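Local coordinates for protein 4-hydroxy-3-methylbut-2-enyl diphosphate reductase (Aquifex aeolicus, PDB 3DNF) that reduces (E)-4-hydroxy-3-methylbut-2-enyl diphosphate to isopentenyl and dimethylallyl diphosphate, the last step of the non-mevalonate isoprenoid pathway, using an iron-sulfur cluster, at residues Lys21-Ser26 against Val34-Pro39; Glu174-Ile179 against Val186-Thr191; Glu245-Glu250 against Lys275-Glu280. One frame throughout, in Å; residues are numbered along the deposited sequence.

Interaction 1: Lys21-Ser26 against Val34-Pro39; sequences KLAEES and VYTLGP
Ser26 and Val34 each start out toward the opposite segment, and Ser26 OG comes 3.4 Å from the methyl Val34 CG1, the closest approach of 21-26 to 34-39. That methyl is the one anti to the backbone N of Val34. Ser26 OG stands between its backbone N and carbonyl carbon (chi1 69°), which turns it back along the helix onto Ala23 O at 2.8 Å. The C=O...OG angle is 130° and the hydroxyl is tilted 24° from the carbonyl plane. One helical turn back, Ala23 and Thr36 meet more loosely: their bonds to CB point neither at nor away from the other segment, and the methyls Ala23 CB and Thr36 CG2 are 4.5 Å apart. Thr36 OG1 donates to Gly38 O, 2.7 Å away, two residues further along the chain. Ile70 of the adjacent strand 68-71 touches Ala23, Ser26 and Val34, so the helix packs on two neighbouring strands of the parallel sheet. Both hydroxyls donate to a carbonyl of their own segment; Ser26 OG meets a methyl, and Thr36 turns its own methyl to the helix. The contact is therefore one of shape and apolar burial, with the serine's proton given to Ala23 O.

Interaction 2: Glu174-Ile179 against Val186-Thr191; sequences EVVGEI and VKVINT
Val176 and Val188 reach toward each other tip to tip, with Val176 CG1 3.7 Å from Val188 CG2. This is the tight end of the contact. Val176 sets its CG1 anti to the backbone N (chi1 166°), and its second methyl, CG2, also meets Val188, 4.1 Å from CG1 of that residue, so both branches of each valine take part. One helical turn on, the packing is thinner: Ile179 and Val186 cross at about a right angle and meet through a single pair of methyls, Ile179 CG2 to Val186 CG2 at 3.9 Å. Here the short branch of the isoleucine does the touching, since chi1 of -67° sets CG2 anti to the backbone N. All four side chains are buried, whereas Glu174 and Glu178, partly exposed, take no part in the contact; both pair with Lys173 of the second subunit. The contact lies within the beta-alpha-beta crossover of strand 158-163, helix 169-182 and strand 185-189, and Ile161 of the first strand touches Val176, Ile179 and Val186. Strand 185-189 is the outermost of its sheet within the chain, but Val186, Lys187 and Val188 pair antiparallel with a strand of the second subunit, which carries the sheet across the dimer interface.

Interaction 3: Glu245-Glu250 against Lys275-Glu280; sequences EELQPE and KSRIQE
The guanidinium of Arg277 carries Glu280 OE2 over one face, 2.9 Å from the plane and displaced from the centre of the group, while the aliphatic part of the same side chain packs against Leu247. The pair Arg277 NH2 to Glu280 OE2, at 3.2 Å, is a salt bridge within helix 268-281 that rests on charge alone, because no N-H points at the oxygen. Glu245 OE2 across the contact lies 6.2 Å from Arg277 NH2, too far for a bond, though the opposite charges may attract weakly. Chi1 of 167° puts Arg277 CG anti to the backbone N, and CG then comes within 3.6 Å of Leu247 CD1 as the two side chains run antiparallel alongside each other. The same methyl, Leu247 CD1, is 3.7 Å from Ile278 CG1, the isoleucine crossing the leucine at about a right angle. Leu247 CD2 lies 4.1 Å from Ile278 CG1, so both leucine branches bear on it. Phe252 touches Leu247 and Ile278, and Ile241 also touches Leu247. Within 245-250 a single buried leucine makes the apolar contact to the helix; the arginine's methylenes extend that surface, its charge probably steadied at the margin of the contact by Glu280 and, more weakly, Glu245.

In the fold
The three contacts lie in series along the chain, and each lies in or against a different one of the three parallel sheets, in keeping with the trilobal fold; their nearest atoms stay at least about 18 Å apart. Interactions 1 and 2 each set a helix on a strand and bury all their touching residues, but a serine hydroxyl enters the first, whereas the second is wholly aliphatic and borders the dimer interface. Interaction 3 instead joins a loop to a helix, and its arginine brings charge to the margin. Its centre lies 28 Å from the chain centre, against 16 Å for interaction 1, whose Ala23 side chain is about 13 Å from the iron-sulfur cluster.

Interaction 1: Lys21-Ser26 against Val34-Pro39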
ATOM      1  N   LYS B  21      14.169 -18.556  28.018  1.00 30.28           N
ATOM      2  CA  LYS B  21      15.063 -19.705  28.031  0.50 30.15           C
ATOM      3  C   LYS B  21      16.522 -19.253  28.008  1.00 29.76           C
ATOM      4  O   LYS B  21      17.339 -19.792  28.743  1.00 29.71           O
ATOM      5  CB  LYS B  21      14.749 -20.684  26.892  0.50 30.42           C
ATOM      6  CG  LYS B  21      15.388 -22.049  27.121  0.50 31.36           C
ATOM      7  CD  LYS B  21      14.513 -23.195  26.646  0.50 33.69           C
ATOM      8  CE  LYS B  21      14.984 -24.529  27.250  0.50 35.59           C
ATOM      9  NZ  LYS B  21      14.877 -24.565  28.741  0.50 37.26           N
ATOM     10  N   LEU B  22      16.846 -18.219  27.226  1.00 29.24           N
ATOM     11  CA  LEU B  22      18.206 -17.683  27.216  1.00 29.18           C
ATOM     12  C   LEU B  22      18.564 -17.111  28.581  1.00 29.72           C
ATOM     13  O   LEU B  22      19.693 -17.211  29.040  1.00 29.48           O
ATOM     14  CB  LEU B  22      18.348 -16.565  26.154  1.00 28.48           C
ATOM     15  CG  LEU B  22      18.370 -17.054  24.697  1.00 29.77           C
ATOM     16  CD1 LEU B  22      18.398 -15.885  23.751  1.00 32.61           C
ATOM     17  CD2 LEU B  22      19.569 -17.986  24.393  1.00 34.66           C
ATOM     18  N   ALA B  23      17.596 -16.474  29.221  1.00 27.23           N
ATOM     19  CA  ALA B  23      17.800 -15.871  30.544  1.00 28.32           C
ATOM     20  C   ALA B  23      18.102 -16.981  31.556  1.00 29.53           C
ATOM     21  O   ALA B  23      19.067 -16.904  32.326  1.00 30.32           O
ATOM     22  CB  ALA B  23      16.526 -15.111  30.952  1.00 27.79           C
ATOM     23  N   GLU B  24      17.295 -18.028  31.523  1.00 29.44           N
ATOM     24  CA  GLU B  24      17.477 -19.129  32.463  1.00 30.72           C
ATOM     25  C   GLU B  24      18.827 -19.798  32.216  1.00 29.89           C
ATOM     26  O   GLU B  24      19.595 -20.095  33.188  1.00 31.64           O
ATOM     27  CB  GLU B  24      16.312 -20.094  32.353  1.00 30.41           C
ATOM     28  CG  GLU B  24      14.974 -19.534  32.898  1.00 31.75           C
ATOM     29  CD  GLU B  24      13.786 -20.449  32.518  1.00 33.83           C
ATOM     30  OE1 GLU B  24      13.958 -21.393  31.702  1.00 39.14           O
ATOM     31  OE2 GLU B  24      12.655 -20.203  32.991  1.00 36.95           O
ATOM     32  N   GLU B  25      19.141 -20.020  30.946  1.00 29.79           N
ATOM     33  CA  GLU B  25      20.391 -20.727  30.618  0.50 30.20           C
ATOM     34  C   GLU B  25      21.645 -19.925  30.989  1.00 30.23           C
ATOM     35  O   GLU B  25      22.685 -20.528  31.320  1.00 29.62           O
ATOM     36  CB  GLU B  25      20.424 -21.209  29.161  0.50 30.66           C
ATOM     37  CG  GLU B  25      19.558 -22.462  28.908  0.50 33.52           C
ATOM     38  CD  GLU B  25      20.348 -23.774  28.710  0.50 37.05           C
ATOM     39  OE1 GLU B  25      21.420 -23.983  29.327  0.50 38.81           O
ATOM     40  OE2 GLU B  25      19.859 -24.629  27.931  0.50 40.03           O
ATOM     41  N   SER B  26      21.559 -18.606  30.961  1.00 30.03           N
ATOM     42  CA  SER B  26      22.729 -17.732  31.294  1.00 29.71           C
ATOM     43  C   SER B  26      23.229 -17.897  32.714  1.00 29.51           C
ATOM     44  O   SER B  26      24.381 -17.585  33.006  1.00 29.47           O
ATOM     45  CB  SER B  26      22.465 -16.247  31.048  1.00 29.87           C
ATOM     46  OG  SER B  26      21.518 -15.691  31.958  1.00 30.22           O
ATOM     47  N   VAL B  34      23.063 -12.022  37.460  1.00 29.70           N
ATOM     48  CA  VAL B  34      22.284 -12.013  36.188  1.00 28.96           C
ATOM     49  C   VAL B  34      21.076 -11.072  36.225  1.00 28.77           C
ATOM     50  O   VAL B  34      20.158 -11.214  37.061  1.00 28.79           O
ATOM     51  CB  VAL B  34      21.817 -13.456  35.774  1.00 29.73           C
ATOM     52  CG1 VAL B  34      21.010 -13.383  34.447  1.00 29.68           C
ATOM     53  CG2 VAL B  34      23.046 -14.422  35.661  1.00 32.94           C
ATOM     54  N   TYR B  35      21.059 -10.154  35.247  1.00 28.38           N
ATOM     55  CA  TYR B  35      19.957  -9.184  35.127  1.00 28.01           C
ATOM     56  C   TYR B  35      19.370  -9.296  33.734  1.00 29.00           C
ATOM     57  O   TYR B  35      20.074  -9.558  32.761  1.00 28.08           O
ATOM     58  CB  TYR B  35      20.471  -7.767  35.233  1.00 27.38           C
ATOM     59  CG  TYR B  35      21.006  -7.370  36.572  1.00 29.15           C
ATOM     60  CD1 TYR B  35      20.199  -6.756  37.495  1.00 29.01           C
ATOM     61  CD2 TYR B  35      22.360  -7.569  36.876  1.00 26.46           C
ATOM     62  CE1 TYR B  35      20.703  -6.339  38.739  1.00 29.14           C
ATOM     63  CE2 TYR B  35      22.861  -7.181  38.089  1.00 25.10           C
ATOM     64  CZ  TYR B  35      22.050  -6.567  39.020  1.00 29.62           C
ATOM     65  OH  TYR B  35      22.530  -6.143  40.235  1.00 31.81           O
ATOM     66  N   THR B  36      18.057  -9.039  33.672  1.00 28.41           N
ATOM     67  CA  THR B  36      17.407  -8.697  32.421  1.00 30.21           C
ATOM     68  C   THR B  36      17.382  -7.187  32.430  1.00 29.88           C
ATOM     69  O   THR B  36      17.378  -6.525  33.491  1.00 28.93           O
ATOM     70  CB  THR B  36      15.946  -9.319  32.299  1.00 28.92           C
ATOM     71  OG1 THR B  36      15.107  -8.877  33.374  1.00 33.67           O
ATOM     72  CG2 THR B  36      15.999 -10.870  32.244  1.00 29.85           C
ATOM     73  N   LEU B  37      17.477  -6.622  31.244  1.00 32.69           N
ATOM     74  CA  LEU B  37      17.437  -5.171  31.135  0.50 33.15           C
ATOM     75  C   LEU B  37      15.985  -4.708  31.170  1.00 33.40           C
ATOM     76  O   LEU B  37      15.314  -4.650  30.121  1.00 34.34           O
ATOM     77  CB  LEU B  37      18.104  -4.739  29.836  0.50 33.97           C
ATOM     78  CG  LEU B  37      19.616  -4.784  29.749  0.50 35.01           C
ATOM     79  CD1 LEU B  37      20.030  -4.391  28.311  0.50 35.69           C
ATOM     80  CD2 LEU B  37      20.211  -3.810  30.779  0.50 35.71           C
ATOM     81  N   GLY B  38      15.520  -4.406  32.369  1.00 33.12           N
ATOM     82  CA  GLY B  38      14.103  -4.178  32.684  1.00 33.34           C
ATOM     83  C   GLY B  38      13.436  -5.544  32.878  1.00 34.28           C
ATOM     84  O   GLY B  38      14.047  -6.579  32.583  1.00 32.33           O
ATOM     85  N   PRO B  39      12.178  -5.558  33.330  1.00 33.14           N
ATOM     86  CA  PRO B  39      11.461  -6.836  33.513  1.00 34.59           C
ATOM     87  C   PRO B  39      11.271  -7.532  32.168  1.00 34.62           C
ATOM     88  O   PRO B  39      10.949  -6.894  31.160  1.00 35.10           O
ATOM     89  CB  PRO B  39      10.123  -6.402  34.097  1.00 34.68           C
ATOM     90  CG  PRO B  39       9.935  -5.034  33.569  1.00 35.75           C
ATOM     91  CD  PRO B  39      11.300  -4.417  33.642  1.00 34.64           C
TER

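Interaction 2: Glu174-Ile179 against Val186-Thr191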
ATOM      1  N   GLU B 174      -3.468   0.478   5.231  1.00 29.59           N
ATOM      2  CA  GLU B 174      -3.864   1.849   4.922  1.00 30.58           C
ATOM      3  C   GLU B 174      -2.674   2.748   4.592  1.00 29.51           C
ATOM      4  O   GLU B 174      -2.746   3.507   3.605  1.00 28.95           O
ATOM      5  CB  GLU B 174      -4.687   2.444   6.089  1.00 30.69           C
ATOM      6  CG  GLU B 174      -5.066   3.913   5.938  1.00 35.70           C
ATOM      7  CD  GLU B 174      -6.111   4.151   4.871  1.00 39.70           C
ATOM      8  OE1 GLU B 174      -6.759   3.172   4.427  1.00 43.37           O
ATOM      9  OE2 GLU B 174      -6.285   5.321   4.449  1.00 42.30           O
ATOM     10  N   VAL B 175      -1.632   2.697   5.441  1.00 29.46           N
ATOM     11  CA  VAL B 175      -0.410   3.496   5.259  1.00 29.55           C
ATOM     12  C   VAL B 175       0.282   3.140   3.940  1.00 29.35           C
ATOM     13  O   VAL B 175       0.690   4.020   3.175  1.00 27.40           O
ATOM     14  CB  VAL B 175       0.625   3.296   6.425  1.00 29.20           C
ATOM     15  CG1 VAL B 175       1.962   4.018   6.065  1.00 29.61           C
ATOM     16  CG2 VAL B 175       0.068   3.835   7.697  1.00 32.04           C
ATOM     17  N   VAL B 176       0.448   1.846   3.701  1.00 28.89           N
ATOM     18  CA  VAL B 176       1.085   1.390   2.463  1.00 29.61           C
ATOM     19  C   VAL B 176       0.322   1.891   1.219  1.00 29.79           C
ATOM     20  O   VAL B 176       0.908   2.445   0.299  1.00 30.24           O
ATOM     21  CB  VAL B 176       1.240  -0.156   2.443  1.00 30.43           C
ATOM     22  CG1 VAL B 176       1.584  -0.660   1.016  1.00 31.54           C
ATOM     23  CG2 VAL B 176       2.279  -0.626   3.502  1.00 30.09           C
ATOM     24  N   GLY B 177      -0.994   1.716   1.206  1.00 30.28           N
ATOM     25  CA  GLY B 177      -1.817   2.093   0.072  1.00 30.89           C
ATOM     26  C   GLY B 177      -1.772   3.596  -0.137  1.00 30.30           C
ATOM     27  O   GLY B 177      -1.615   4.068  -1.254  1.00 31.44           O
ATOM     28  N   GLU B 178      -1.860   4.341   0.964  1.00 30.39           N
ATOM     29  CA  GLU B 178      -1.868   5.789   0.879  1.00 30.18           C
ATOM     30  C   GLU B 178      -0.547   6.340   0.356  1.00 29.26           C
ATOM     31  O   GLU B 178      -0.526   7.115  -0.609  1.00 28.32           O
ATOM     32  CB  GLU B 178      -2.247   6.409   2.233  1.00 30.93           C
ATOM     33  CG  GLU B 178      -2.518   7.926   2.151  1.00 33.29           C
ATOM     34  CD  GLU B 178      -3.681   8.333   1.231  1.00 37.60           C
ATOM     35  OE1 GLU B 178      -4.647   7.559   1.041  1.00 39.00           O
ATOM     36  OE2 GLU B 178      -3.620   9.458   0.694  1.00 37.26           O
ATOM     37  N   ILE B 179       0.569   5.931   0.959  1.00 29.08           N
ATOM     38  CA  ILE B 179       1.882   6.398   0.477  1.00 29.92           C
ATOM     39  C   ILE B 179       2.087   6.075  -1.021  1.00 29.11           C
ATOM     40  O   ILE B 179       2.560   6.924  -1.773  1.00 29.13           O
ATOM     41  CB  ILE B 179       3.041   5.888   1.370  1.00 28.74           C
ATOM     42  CG1 ILE B 179       2.951   6.541   2.762  1.00 30.27           C
ATOM     43  CG2 ILE B 179       4.440   6.166   0.769  1.00 29.27           C
ATOM     44  CD1 ILE B 179       3.933   5.979   3.756  1.00 31.66           C
ATOM     45  N   VAL B 186       7.455   2.741  -4.151  1.00 29.92           N
ATOM     46  CA  VAL B 186       7.344   2.333  -2.769  1.00 29.32           C
ATOM     47  C   VAL B 186       7.830   0.893  -2.680  1.00 28.16           C
ATOM     48  O   VAL B 186       7.425   0.065  -3.482  1.00 28.71           O
ATOM     49  CB  VAL B 186       5.885   2.403  -2.247  1.00 28.84           C
ATOM     50  CG1 VAL B 186       5.804   1.751  -0.853  1.00 30.54           C
ATOM     51  CG2 VAL B 186       5.434   3.843  -2.180  1.00 30.79           C
ATOM     52  N   LYS B 187       8.677   0.588  -1.693  1.00 28.47           N
ATOM     53  CA  LYS B 187       9.012  -0.799  -1.426  1.00 27.68           C
ATOM     54  C   LYS B 187       8.580  -1.165  -0.019  1.00 27.23           C
ATOM     55  O   LYS B 187       8.874  -0.453   0.927  1.00 28.24           O
ATOM     56  CB  LYS B 187      10.514  -1.072  -1.603  1.00 27.14           C
ATOM     57  CG  LYS B 187      10.931  -2.484  -1.231  1.00 27.31           C
ATOM     58  CD  LYS B 187      12.309  -2.777  -1.784  1.00 28.44           C
ATOM     59  CE  LYS B 187      12.883  -4.079  -1.281  1.00 36.65           C
ATOM     60  NZ  LYS B 187      14.128  -4.401  -2.054  1.00 36.37           N
ATOM     61  N   VAL B 188       7.861  -2.277   0.116  1.00 27.73           N
ATOM     62  CA  VAL B 188       7.390  -2.700   1.408  1.00 29.25           C
ATOM     63  C   VAL B 188       8.022  -4.011   1.771  1.00 27.55           C
ATOM     64  O   VAL B 188       8.022  -4.959   0.982  1.00 27.51           O
ATOM     65  CB  VAL B 188       5.848  -2.937   1.384  1.00 28.39           C
ATOM     66  CG1 VAL B 188       5.293  -3.374   2.763  1.00 30.79           C
ATOM     67  CG2 VAL B 188       5.131  -1.712   0.821  1.00 29.07           C
ATOM     68  N   ILE B 189       8.628  -4.040   2.958  1.00 28.72           N
ATOM     69  CA  ILE B 189       9.030  -5.319   3.511  1.00 30.66           C
ATOM     70  C   ILE B 189       8.140  -5.563   4.734  1.00 30.55           C
ATOM     71  O   ILE B 189       8.263  -4.884   5.777  1.00 31.36           O
ATOM     72  CB  ILE B 189      10.519  -5.327   3.878  1.00 31.82           C
ATOM     73  CG1 ILE B 189      11.358  -5.029   2.626  1.00 32.45           C
ATOM     74  CG2 ILE B 189      10.867  -6.703   4.582  1.00 31.80           C
ATOM     75  CD1 ILE B 189      12.839  -4.783   2.955  1.00 33.54           C
ATOM     76  N   ASN B 190       7.223  -6.515   4.581  1.00 31.99           N
ATOM     77  CA  ASN B 190       6.234  -6.758   5.631  1.00 32.92           C
ATOM     78  C   ASN B 190       6.859  -7.530   6.795  1.00 32.69           C
ATOM     79  O   ASN B 190       7.009  -8.746   6.739  1.00 32.54           O
ATOM     80  CB  ASN B 190       5.006  -7.502   5.111  1.00 32.51           C
ATOM     81  CG  ASN B 190       3.904  -7.634   6.176  1.00 34.88           C
ATOM     82  OD1 ASN B 190       4.161  -7.539   7.391  1.00 36.46           O
ATOM     83  ND2 ASN B 190       2.709  -7.868   5.739  1.00 32.81           N
ATOM     84  N   THR B 191       7.183  -6.794   7.850  1.00 30.86           N
ATOM     85  CA  THR B 191       7.839  -7.397   9.017  1.00 32.50           C
ATOM     86  C   THR B 191       6.870  -7.653  10.202  1.00 32.92           C
ATOM     87  O   THR B 191       7.318  -7.882  11.344  1.00 33.50           O
ATOM     88  CB  THR B 191       8.957  -6.480   9.474  1.00 32.56           C
ATOM     89  OG1 THR B 191       8.449  -5.157   9.582  1.00 30.81           O
ATOM     90  CG2 THR B 191      10.162  -6.508   8.504  1.00 32.27           C
TER

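Interaction 3: Glu245-Glu250 against Lys275-Glu280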
ATOM      1  N   GLU B 245      -7.255 -19.449  40.736  1.00 37.07           N
ATOM      2  CA  GLU B 245      -8.109 -19.113  41.884  1.00 37.54           C
ATOM      3  C   GLU B 245      -9.501 -18.666  41.458  1.00 37.27           C
ATOM      4  O   GLU B 245     -10.471 -18.869  42.186  1.00 37.44           O
ATOM      5  CB  GLU B 245      -7.479 -18.002  42.737  1.00 37.66           C
ATOM      6  CG  GLU B 245      -6.187 -18.377  43.459  1.00 39.41           C
ATOM      7  CD  GLU B 245      -6.322 -19.614  44.336  1.00 41.29           C
ATOM      8  OE1 GLU B 245      -5.392 -20.450  44.315  1.00 42.76           O
ATOM      9  OE2 GLU B 245      -7.345 -19.755  45.041  1.00 42.12           O
ATOM     10  N   GLU B 246      -9.587 -18.064  40.277  1.00 37.10           N
ATOM     11  CA  GLU B 246     -10.842 -17.504  39.782  1.00 36.86           C
ATOM     12  C   GLU B 246     -11.788 -18.542  39.172  1.00 36.90           C
ATOM     13  O   GLU B 246     -12.986 -18.279  39.028  1.00 36.79           O
ATOM     14  CB  GLU B 246     -10.557 -16.376  38.796  1.00 36.93           C
ATOM     15  CG  GLU B 246      -9.735 -15.251  39.399  1.00 36.55           C
ATOM     16  CD  GLU B 246      -9.270 -14.252  38.367  1.00 36.49           C
ATOM     17  OE1 GLU B 246     -10.122 -13.618  37.707  1.00 36.36           O
ATOM     18  OE2 GLU B 246      -8.046 -14.092  38.221  1.00 35.59           O
ATOM     19  N   LEU B 247     -11.252 -19.716  38.835  1.00 36.77           N
ATOM     20  CA  LEU B 247     -12.037 -20.815  38.263  1.00 36.80           C
ATOM     21  C   LEU B 247     -13.173 -21.263  39.180  1.00 37.04           C
ATOM     22  O   LEU B 247     -12.944 -21.940  40.190  1.00 37.15           O
ATOM     23  CB  LEU B 247     -11.141 -22.015  37.933  1.00 36.95           C
ATOM     24  CG  LEU B 247     -10.181 -21.885  36.749  1.00 36.65           C
ATOM     25  CD1 LEU B 247      -9.103 -22.972  36.780  1.00 37.33           C
ATOM     26  CD2 LEU B 247     -10.942 -21.898  35.419  1.00 36.58           C
ATOM     27  N   GLN B 248     -14.393 -20.880  38.819  1.00 37.00           N
ATOM     28  CA  GLN B 248     -15.576 -21.236  39.600  1.00 36.97           C
ATOM     29  C   GLN B 248     -15.999 -22.658  39.264  1.00 36.96           C
ATOM     30  O   GLN B 248     -16.206 -22.973  38.089  1.00 36.92           O
ATOM     31  CB  GLN B 248     -16.726 -20.270  39.319  1.00 36.95           C
ATOM     32  CG  GLN B 248     -16.462 -18.835  39.760  1.00 36.92           C
ATOM     33  CD  GLN B 248     -17.556 -17.875  39.326  1.00 36.96           C
ATOM     34  OE1 GLN B 248     -17.284 -16.724  38.980  1.00 36.82           O
ATOM     35  NE2 GLN B 248     -18.799 -18.343  39.335  1.00 36.83           N
ATOM     36  N   PRO B 249     -16.123 -23.525  40.291  1.00 37.02           N
ATOM     37  CA  PRO B 249     -16.581 -24.905  40.081  1.00 37.06           C
ATOM     38  C   PRO B 249     -17.891 -24.947  39.294  1.00 37.02           C
ATOM     39  O   PRO B 249     -18.140 -25.903  38.552  1.00 37.05           O
ATOM     40  CB  PRO B 249     -16.802 -25.420  41.506  1.00 36.92           C
ATOM     41  CG  PRO B 249     -15.867 -24.616  42.339  1.00 37.16           C
ATOM     42  CD  PRO B 249     -15.845 -23.251  41.714  1.00 36.95           C
ATOM     43  N   GLU B 250     -18.694 -23.895  39.451  1.00 36.99           N
ATOM     44  CA  GLU B 250     -19.998 -23.757  38.801  1.00 36.93           C
ATOM     45  C   GLU B 250     -19.916 -23.885  37.279  1.00 36.83           C
ATOM     46  O   GLU B 250     -20.782 -24.512  36.656  1.00 36.47           O
ATOM     47  CB  GLU B 250     -20.623 -22.411  39.181  1.00 36.95           C
ATOM     48  CG  GLU B 250     -22.066 -22.231  38.722  1.00 37.05           C
ATOM     49  CD  GLU B 250     -22.681 -20.928  39.199  1.00 37.20           C
ATOM     50  OE1 GLU B 250     -23.878 -20.941  39.578  1.00 37.71           O
ATOM     51  OE2 GLU B 250     -21.970 -19.895  39.197  1.00 38.58           O
ATOM     52  N   LYS B 275      -5.059 -25.694  34.103  1.00 34.80           N
ATOM     53  CA  LYS B 275      -5.425 -27.019  33.610  1.00 35.11           C
ATOM     54  C   LYS B 275      -5.644 -28.021  34.742  1.00 35.41           C
ATOM     55  O   LYS B 275      -6.655 -28.722  34.758  1.00 35.04           O
ATOM     56  CB  LYS B 275      -4.374 -27.546  32.622  1.00 35.08           C
ATOM     57  CG  LYS B 275      -4.613 -28.971  32.123  1.00 35.80           C
ATOM     58  CD  LYS B 275      -3.573 -29.359  31.095  1.00 35.48           C
ATOM     59  CE  LYS B 275      -3.773 -30.784  30.650  1.00 36.39           C
ATOM     60  NZ  LYS B 275      -3.464 -30.895  29.202  1.00 37.46           N
ATOM     61  N   SER B 276      -4.712 -28.097  35.686  1.00 35.59           N
ATOM     62  CA  SER B 276      -4.852 -29.102  36.740  1.00 35.91           C
ATOM     63  C   SER B 276      -5.834 -28.706  37.848  1.00 36.19           C
ATOM     64  O   SER B 276      -6.279 -29.561  38.616  1.00 35.93           O
ATOM     65  CB  SER B 276      -3.497 -29.554  37.297  1.00 35.85           C
ATOM     66  OG  SER B 276      -2.613 -28.473  37.455  1.00 36.38           O
ATOM     67  N   ARG B 277      -6.182 -27.422  37.922  1.00 36.75           N
ATOM     68  CA  ARG B 277      -7.273 -26.991  38.805  1.00 37.16           C
ATOM     69  C   ARG B 277      -8.612 -27.376  38.181  1.00 37.25           C
ATOM     70  O   ARG B 277      -9.532 -27.792  38.890  1.00 37.31           O
ATOM     71  CB  ARG B 277      -7.173 -25.487  39.148  1.00 37.28           C
ATOM     72  CG  ARG B 277      -8.405 -24.823  39.818  1.00 37.22           C
ATOM     73  CD  ARG B 277      -9.216 -25.724  40.761  1.00 39.42           C
ATOM     74  NE  ARG B 277      -8.917 -25.542  42.176  1.00 39.59           N
ATOM     75  CZ  ARG B 277      -9.768 -25.810  43.162  1.00 40.22           C
ATOM     76  NH1 ARG B 277     -10.988 -26.272  42.898  1.00 39.18           N
ATOM     77  NH2 ARG B 277      -9.402 -25.610  44.421  1.00 40.80           N
ATOM     78  N   ILE B 278      -8.713 -27.262  36.856  1.00 37.35           N
ATOM     79  CA  ILE B 278      -9.906 -27.732  36.131  1.00 37.52           C
ATOM     80  C   ILE B 278     -10.084 -29.245  36.302  1.00 37.89           C
ATOM     81  O   ILE B 278     -11.200 -29.720  36.531  1.00 37.66           O
ATOM     82  CB  ILE B 278      -9.883 -27.309  34.636  1.00 37.44           C
ATOM     83  CG1 ILE B 278     -10.064 -25.790  34.520  1.00 37.05           C
ATOM     84  CG2 ILE B 278     -10.963 -28.031  33.838  1.00 37.13           C
ATOM     85  CD1 ILE B 278      -9.753 -25.215  33.156  1.00 36.29           C
ATOM     86  N   GLN B 279      -8.978 -29.986  36.226  1.00 38.31           N
ATOM     87  CA  GLN B 279      -8.980 -31.431  36.502  1.00 38.76           C
ATOM     88  C   GLN B 279      -9.333 -31.767  37.954  1.00 38.73           C
ATOM     89  O   GLN B 279      -9.849 -32.851  38.232  1.00 38.73           O
ATOM     90  CB  GLN B 279      -7.635 -32.060  36.125  1.00 39.04           C
ATOM     91  CG  GLN B 279      -7.493 -32.346  34.638  1.00 40.01           C
ATOM     92  CD  GLN B 279      -6.050 -32.507  34.196  1.00 41.71           C
ATOM     93  OE1 GLN B 279      -5.142 -31.886  34.751  1.00 43.36           O
ATOM     94  NE2 GLN B 279      -5.832 -33.338  33.182  1.00 42.40           N
ATOM     95  N   GLU B 280      -9.048 -30.834  38.863  1.00 38.71           N
ATOM     96  CA  GLU B 280      -9.386 -30.962  40.279  1.00 38.62           C
ATOM     97  C   GLU B 280     -10.862 -30.643  40.534  1.00 38.51           C
ATOM     98  O   GLU B 280     -11.463 -31.172  41.472  1.00 38.43           O
ATOM     99  CB  GLU B 280      -8.499 -30.043  41.122  1.00 38.65           C
ATOM    100  CG  GLU B 280      -8.507 -30.364  42.606  1.00 39.35           C
ATOM    101  CD  GLU B 280      -8.413 -29.127  43.474  1.00 39.92           C
ATOM    102  OE1 GLU B 280      -7.328 -28.513  43.528  1.00 39.65           O
ATOM    103  OE2 GLU B 280      -9.429 -28.776  44.113  1.00 40.51           O
TER